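Local coordinates for protein flavodoxin (Lactobacillus reuteri, PDB 5VEG) that binds flavin mononucleotide and probably serves as a low-potential electron donor to redox enzymes, in association with a bacterial microcompartment for 1,2-propanediol use, at residues Ala85-Glu90 / Phe128-Asp133; Lys112-Ala117 / His134-Phe139. All coordinates share one frame; numbering follows the deposited sequence.

Contact 1: residues Ala85-Glu90 / Phe128-Asp133. With FMN (flavin mononucleotide), chain D.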
# COMPACT_ATOMS: atom_id res chain seq x y z
N ALA A 85 -3.27 -1.37 4.11
CA ALA A 85 -4.61 -1.34 4.69
C ALA A 85 -4.99 -2.69 5.27
O ALA A 85 -4.61 -3.74 4.74
CB ALA A 85 -5.67 -0.92 3.67
N TYR A 86 -5.80 -2.65 6.33
CA TYR A 86 -6.22 -3.86 7.03
C TYR A 86 -7.40 -4.51 6.32
O TYR A 86 -8.01 -3.95 5.39
CB TYR A 86 -6.61 -3.53 8.48
CG TYR A 86 -7.81 -2.60 8.59
CD1 TYR A 86 -9.11 -3.08 8.54
CD2 TYR A 86 -7.62 -1.22 8.75
CE1 TYR A 86 -10.22 -2.21 8.65
CE2 TYR A 86 -8.71 -0.35 8.85
CZ TYR A 86 -10.00 -0.85 8.80
OH TYR A 86 -11.08 0.01 8.89
N THR A 87 -7.74 -5.71 6.79
CA THR A 87 -8.93 -6.45 6.42
C THR A 87 -9.74 -6.70 7.68
O THR A 87 -9.18 -6.98 8.75
CB THR A 87 -8.56 -7.78 5.74
OG1 THR A 87 -7.73 -7.54 4.59
CG2 THR A 87 -9.81 -8.53 5.32
N TYR A 88 -11.07 -6.60 7.58
CA TYR A 88 -11.95 -6.71 8.73
C TYR A 88 -13.08 -7.69 8.44
O TYR A 88 -13.27 -8.12 7.30
CB TYR A 88 -12.53 -5.35 9.13
CG TYR A 88 -12.56 -5.10 10.62
CD1 TYR A 88 -11.40 -5.21 11.38
CD2 TYR A 88 -13.74 -4.76 11.26
CE1 TYR A 88 -11.42 -4.99 12.74
CE2 TYR A 88 -13.77 -4.52 12.62
CZ TYR A 88 -12.61 -4.64 13.36
OH TYR A 88 -12.64 -4.41 14.71
N ASP A 89 -13.82 -8.04 9.49
CA ASP A 89 -15.09 -8.77 9.40
C ASP A 89 -15.13 -9.77 8.25
O ASP A 89 -15.98 -9.71 7.36
CB ASP A 89 -16.26 -7.80 9.27
CG ASP A 89 -16.65 -7.20 10.59
OD1 ASP A 89 -17.17 -7.93 11.46
OD2 ASP A 89 -16.46 -5.98 10.75
N GLU A 90 -14.16 -10.68 8.26
CA GLU A 90 -14.12 -11.78 7.30
C GLU A 90 -14.04 -11.27 5.86
O GLU A 90 -14.93 -11.49 5.04
CB GLU A 90 -15.32 -12.71 7.51
CG GLU A 90 -15.46 -13.26 8.94
CD GLU A 90 -16.08 -12.26 9.92
OE1 GLU A 90 -17.29 -11.96 9.80
OE2 GLU A 90 -15.35 -11.78 10.82
N PHE A 128 -7.36 -13.91 4.81
CA PHE A 128 -6.13 -13.25 5.23
C PHE A 128 -5.74 -12.11 4.30
O PHE A 128 -5.39 -12.34 3.14
CB PHE A 128 -4.98 -14.27 5.31
CG PHE A 128 -3.67 -13.68 5.79
CD1 PHE A 128 -3.62 -12.96 6.97
CD2 PHE A 128 -2.49 -13.89 5.05
CE1 PHE A 128 -2.41 -12.43 7.42
CE2 PHE A 128 -1.28 -13.37 5.49
CZ PHE A 128 -1.23 -12.63 6.68
N ASN A 129 -5.77 -10.88 4.80
CA ASN A 129 -5.29 -9.71 4.04
C ASN A 129 -5.96 -9.58 2.67
O ASN A 129 -5.33 -9.18 1.70
CB ASN A 129 -3.76 -9.76 3.88
CG ASN A 129 -3.05 -9.04 5.01
OD1 ASN A 129 -3.43 -7.93 5.37
ND2 ASN A 129 -2.02 -9.67 5.57
N THR A 130 -7.25 -9.90 2.59
CA THR A 130 -7.94 -9.78 1.30
C THR A 130 -7.93 -8.34 0.80
O THR A 130 -8.03 -8.10 -0.41
CB THR A 130 -9.39 -10.26 1.41
OG1 THR A 130 -10.06 -9.53 2.45
CG2 THR A 130 -9.44 -11.72 1.76
N THR A 131 -7.83 -7.36 1.69
CA THR A 131 -7.82 -5.97 1.23
C THR A 131 -6.60 -5.69 0.37
O THR A 131 -6.67 -4.90 -0.58
CB THR A 131 -7.89 -5.04 2.44
OG1 THR A 131 -9.16 -5.22 3.09
CG2 THR A 131 -7.72 -3.57 2.04
N VAL A 132 -5.47 -6.34 0.68
CA VAL A 132 -4.28 -6.21 -0.14
C VAL A 132 -4.56 -6.69 -1.55
O VAL A 132 -4.18 -6.03 -2.53
CB VAL A 132 -3.11 -6.98 0.51
CG1 VAL A 132 -1.89 -6.97 -0.38
CG2 VAL A 132 -2.80 -6.38 1.88
N ASP A 133 -5.26 -7.82 -1.68
CA ASP A 133 -5.61 -8.34 -3.00
C ASP A 133 -6.54 -7.39 -3.74
O ASP A 133 -6.40 -7.21 -4.96
CB ASP A 133 -6.27 -9.71 -2.88
CG ASP A 133 -5.36 -10.75 -2.26
OD1 ASP A 133 -4.16 -10.75 -2.60
OD2 ASP A 133 -5.85 -11.55 -1.42
N1 FMN D . -7.59 -9.92 9.27
C2 FMN D . -7.59 -10.53 8.03
O2 FMN D . -6.53 -10.68 7.44
N3 FMN D . -8.77 -10.97 7.48
C4 FMN D . -9.97 -10.81 8.15
O4 FMN D . -11.00 -11.21 7.63
C4A FMN D . -9.98 -10.21 9.41
N5 FMN D . -11.16 -10.03 10.11
C5A FMN D . -11.13 -9.42 11.35
C6 FMN D . -12.30 -9.23 12.09
C7 FMN D . -12.26 -8.61 13.34
C7M FMN D . -13.52 -8.41 14.14
C8 FMN D . -11.05 -8.19 13.87
C8M FMN D . -11.01 -7.53 15.22
C9 FMN D . -9.87 -8.37 13.15
C9A FMN D . -9.92 -8.97 11.89
N10 FMN D . -8.75 -9.14 11.19
C10 FMN D . -8.78 -9.76 9.96
C1' FMN D . -7.45 -8.71 11.81
C2' FMN D . -6.93 -7.32 11.49
O2' FMN D . -6.82 -7.19 10.10
C3' FMN D . -5.53 -7.31 12.09
O3' FMN D . -5.57 -7.33 13.51
C4' FMN D . -4.72 -6.11 11.65
O4' FMN D . -3.42 -6.24 12.17
C5' FMN D . -5.31 -4.82 12.20
O5' FMN D . -4.61 -3.76 11.59
P FMN D . -4.65 -2.28 12.21
O1P FMN D . -3.97 -2.33 13.56
O2P FMN D . -3.86 -1.39 11.27
O3P FMN D . -6.07 -1.83 12.40
O HOH W 1 -5.36 -6.33 4.72

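Contact 2: residues Lys112-Ala117 / His134-Phe139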
# COMPACT_ATOMS: atom_id res chain seq x y z
N LYS A 112 2.45 4.93 -13.56
CA LYS A 112 2.68 4.92 -12.12
C LYS A 112 3.12 3.53 -11.68
O LYS A 112 2.67 2.53 -12.24
CB LYS A 112 1.42 5.36 -11.36
CG LYS A 112 0.85 6.72 -11.82
CD LYS A 112 1.88 7.84 -11.65
CE LYS A 112 1.30 9.20 -12.08
NZ LYS A 112 1.93 10.35 -11.38
N VAL A 113 4.01 3.49 -10.69
CA VAL A 113 4.51 2.26 -10.09
C VAL A 113 3.82 2.08 -8.74
O VAL A 113 3.72 3.03 -7.96
CB VAL A 113 6.04 2.30 -9.93
CG1 VAL A 113 6.56 1.14 -9.04
CG2 VAL A 113 6.71 2.30 -11.30
N TYR A 114 3.32 0.89 -8.47
CA TYR A 114 2.52 0.70 -7.27
C TYR A 114 2.96 -0.53 -6.50
O TYR A 114 3.62 -1.43 -7.03
CB TYR A 114 1.01 0.61 -7.58
CG TYR A 114 0.57 -0.75 -8.07
CD1 TYR A 114 0.18 -1.75 -7.18
CD2 TYR A 114 0.55 -1.03 -9.43
CE1 TYR A 114 -0.21 -2.98 -7.62
CE2 TYR A 114 0.14 -2.27 -9.89
CZ TYR A 114 -0.23 -3.24 -8.97
OH TYR A 114 -0.62 -4.49 -9.41
N GLY A 115 2.58 -0.55 -5.23
CA GLY A 115 2.77 -1.72 -4.40
C GLY A 115 1.70 -1.70 -3.33
O GLY A 115 1.23 -0.63 -2.94
N VAL A 116 1.29 -2.87 -2.87
CA VAL A 116 0.27 -2.96 -1.84
C VAL A 116 0.78 -3.86 -0.72
O VAL A 116 1.44 -4.87 -0.97
CB VAL A 116 -1.08 -3.46 -2.40
CG1 VAL A 116 -2.11 -3.51 -1.30
CG2 VAL A 116 -1.61 -2.53 -3.50
N ALA A 117 0.51 -3.46 0.52
CA ALA A 117 0.93 -4.24 1.67
C ALA A 117 -0.17 -4.18 2.72
O ALA A 117 -1.05 -3.31 2.68
CB ALA A 117 2.28 -3.73 2.23
N HIS A 134 -7.50 -6.79 -3.03
CA HIS A 134 -8.41 -5.85 -3.69
C HIS A 134 -7.67 -4.62 -4.21
O HIS A 134 -7.91 -4.17 -5.33
CB HIS A 134 -9.52 -5.43 -2.73
CG HIS A 134 -10.57 -6.48 -2.55
ND1 HIS A 134 -11.00 -6.90 -1.31
CD2 HIS A 134 -11.23 -7.24 -3.45
CE1 HIS A 134 -11.91 -7.84 -1.46
NE2 HIS A 134 -12.07 -8.06 -2.75
N PHE A 135 -6.77 -4.05 -3.40
CA PHE A 135 -6.08 -2.85 -3.86
C PHE A 135 -5.11 -3.16 -4.98
O PHE A 135 -4.93 -2.34 -5.89
CB PHE A 135 -5.38 -2.14 -2.71
CG PHE A 135 -6.26 -1.14 -2.00
CD1 PHE A 135 -6.47 0.13 -2.54
CD2 PHE A 135 -6.92 -1.49 -0.83
CE1 PHE A 135 -7.29 1.04 -1.91
CE2 PHE A 135 -7.75 -0.58 -0.19
CZ PHE A 135 -7.94 0.68 -0.72
N ASP A 136 -4.47 -4.33 -4.93
CA ASP A 136 -3.60 -4.73 -6.03
C ASP A 136 -4.39 -4.86 -7.32
O ASP A 136 -3.96 -4.38 -8.38
CB ASP A 136 -2.88 -6.04 -5.69
CG ASP A 136 -1.68 -6.27 -6.58
OD1 ASP A 136 -1.89 -6.57 -7.77
OD2 ASP A 136 -0.53 -6.12 -6.11
N ASP A 137 -5.56 -5.50 -7.26
CA ASP A 137 -6.44 -5.54 -8.42
C ASP A 137 -6.86 -4.13 -8.85
O ASP A 137 -6.92 -3.84 -10.05
CB ASP A 137 -7.68 -6.39 -8.11
CG ASP A 137 -7.37 -7.89 -8.14
OD1 ASP A 137 -6.30 -8.29 -8.64
OD2 ASP A 137 -8.21 -8.67 -7.66
N ALA A 138 -7.18 -3.24 -7.90
CA ALA A 138 -7.62 -1.91 -8.31
C ALA A 138 -6.51 -1.18 -9.07
O ALA A 138 -6.78 -0.49 -10.07
CB ALA A 138 -8.06 -1.09 -7.10
N PHE A 139 -5.27 -1.29 -8.59
CA PHE A 139 -4.16 -0.66 -9.29
C PHE A 139 -4.01 -1.25 -10.69
O PHE A 139 -3.68 -0.53 -11.64
CB PHE A 139 -2.87 -0.83 -8.49
CG PHE A 139 -2.65 0.23 -7.42
CD1 PHE A 139 -2.54 1.57 -7.76
CD2 PHE A 139 -2.55 -0.14 -6.07
CE1 PHE A 139 -2.31 2.53 -6.78
CE2 PHE A 139 -2.33 0.81 -5.10
CZ PHE A 139 -2.22 2.15 -5.45
O HOH W 2 2.09 -4.97 -4.67

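Contact 1: residues Ala85-Glu90 / Phe128-Asp133
Thr87 and Asn129 meet at the pyrimidine end of the flat FMN isoalloxazine. Thr87 lies against it with CB and CG2, both near FMN N3. The backbone N of Asn129 gives a nearly straight bond to FMN O2 (2.8 Å, 169°). The Tyr88 ring has the dimethylbenzene end of the flavin over one face, offset toward the rim, and its CE1 lies 3.4 Å from FMN C8. Met40 also touches this tyrosine. The Phe128 ring carries the amide of the next residue, Asn129 ND2, over one face near the rim. That amide nitrogen is hydrogen-bonded to Ile153 O. FMN O2' donates to Thr87 O at 2.7 Å.

Between the two segments the contact centres on Thr87 and Thr131, whose side chains slide past each other in opposite directions. Thr87 OG1 stands anti to its own carbonyl carbon (chi1 -57°) and accepts from Thr131 N at 2.9 Å, in the first turn of helix 130-141. Thr131 OG1 donates to Tyr86 O, also at 2.9 Å, from 28° out of the carbonyl plane. Its CG2 packs on Ala85 CB. A water donates to Ala85 O and Asn129 OD1 and accepts from Thr87 OG1.

Thr87 OG1 is therefore gripped by two bonds, accepting from the helix and donating to the water. The segments, the water and the flavin supply the partners of Thr87 OG1, Thr131 OG1 and the Asn129 N and OD1, all in buried residues. Tyr86 OH has its partner elsewhere, in Glu96. The helix start and the loop after strand 80-85 are thus tied together as one wall of the flavin pocket, which is consistent with fixing the isoalloxazine in place for electron transfer.

Contact 2: residues Lys112-Ala117 / His134-Phe139
Tyr114 and Val116 face the helix across a beta-alpha-beta unit (113-120, 130-141, 145-154): segment 134-139 of helix 130-141 runs nearly antiparallel to strand segment 113-117 (167°), the segment axes coming within 8.1 Å. The Tyr114 and Phe139 rings lie almost parallel, with planes 15° apart, but are strongly offset. Each ring instead receives the CB of the other over its centre. Phe139 CB sits 3.2 Å from the centroid of the Tyr114 ring, and Tyr114 CB sits 3.7 Å from that of Phe139. Both are CH-pi contacts.

Val116 CG2 comes to the edge of the Phe139 ring, near its plane, 3.6 Å from Phe139 CD2. Its CG1 meets Phe135 CB. The Phe135 ring turns off the strand and meets Tyr101 edge-to-face.

Tyr114 OH donates to Asp136 OD1 at 2.9 Å, reaching it from above the carboxylate plane. The ring and carboxylate planes are 70° apart. The same OD1 forms a salt bridge with Lys140. A water accepts from Val116 N and donates to Asp136 OD2.

The polar network runs beside an apolar core formed by Tyr114, Val116, Phe135 and Phe139. Asp136 is buried, yet Tyr114, Lys140 and the water hold its carboxylate, and Lys140 would probably help keep it charged.

How the contacts relate
The two contacts share helix 130-141: contact 1 uses its first turn, and contact 2 the turns that follow directly. Their centres are about 14 Å apart. Along the chain the segments alternate, in the order 85-90, 112-117, 128-133, 134-139. The first follows strand 80-85 and the second lies on strand 113-120, neighbours in the five-stranded parallel sheet of the flavodoxin fold. The contacts touch directly: Ala85 N is probably hydrogen-bonded to Ala117 O, and Val132 packs on Val116 and Ala117. Contact 2 seats the helix on the sheet, and contact 1 joins its N-terminal end to the FMN-binding loop after strand 80-85. One helix thus links the core to the FMN site.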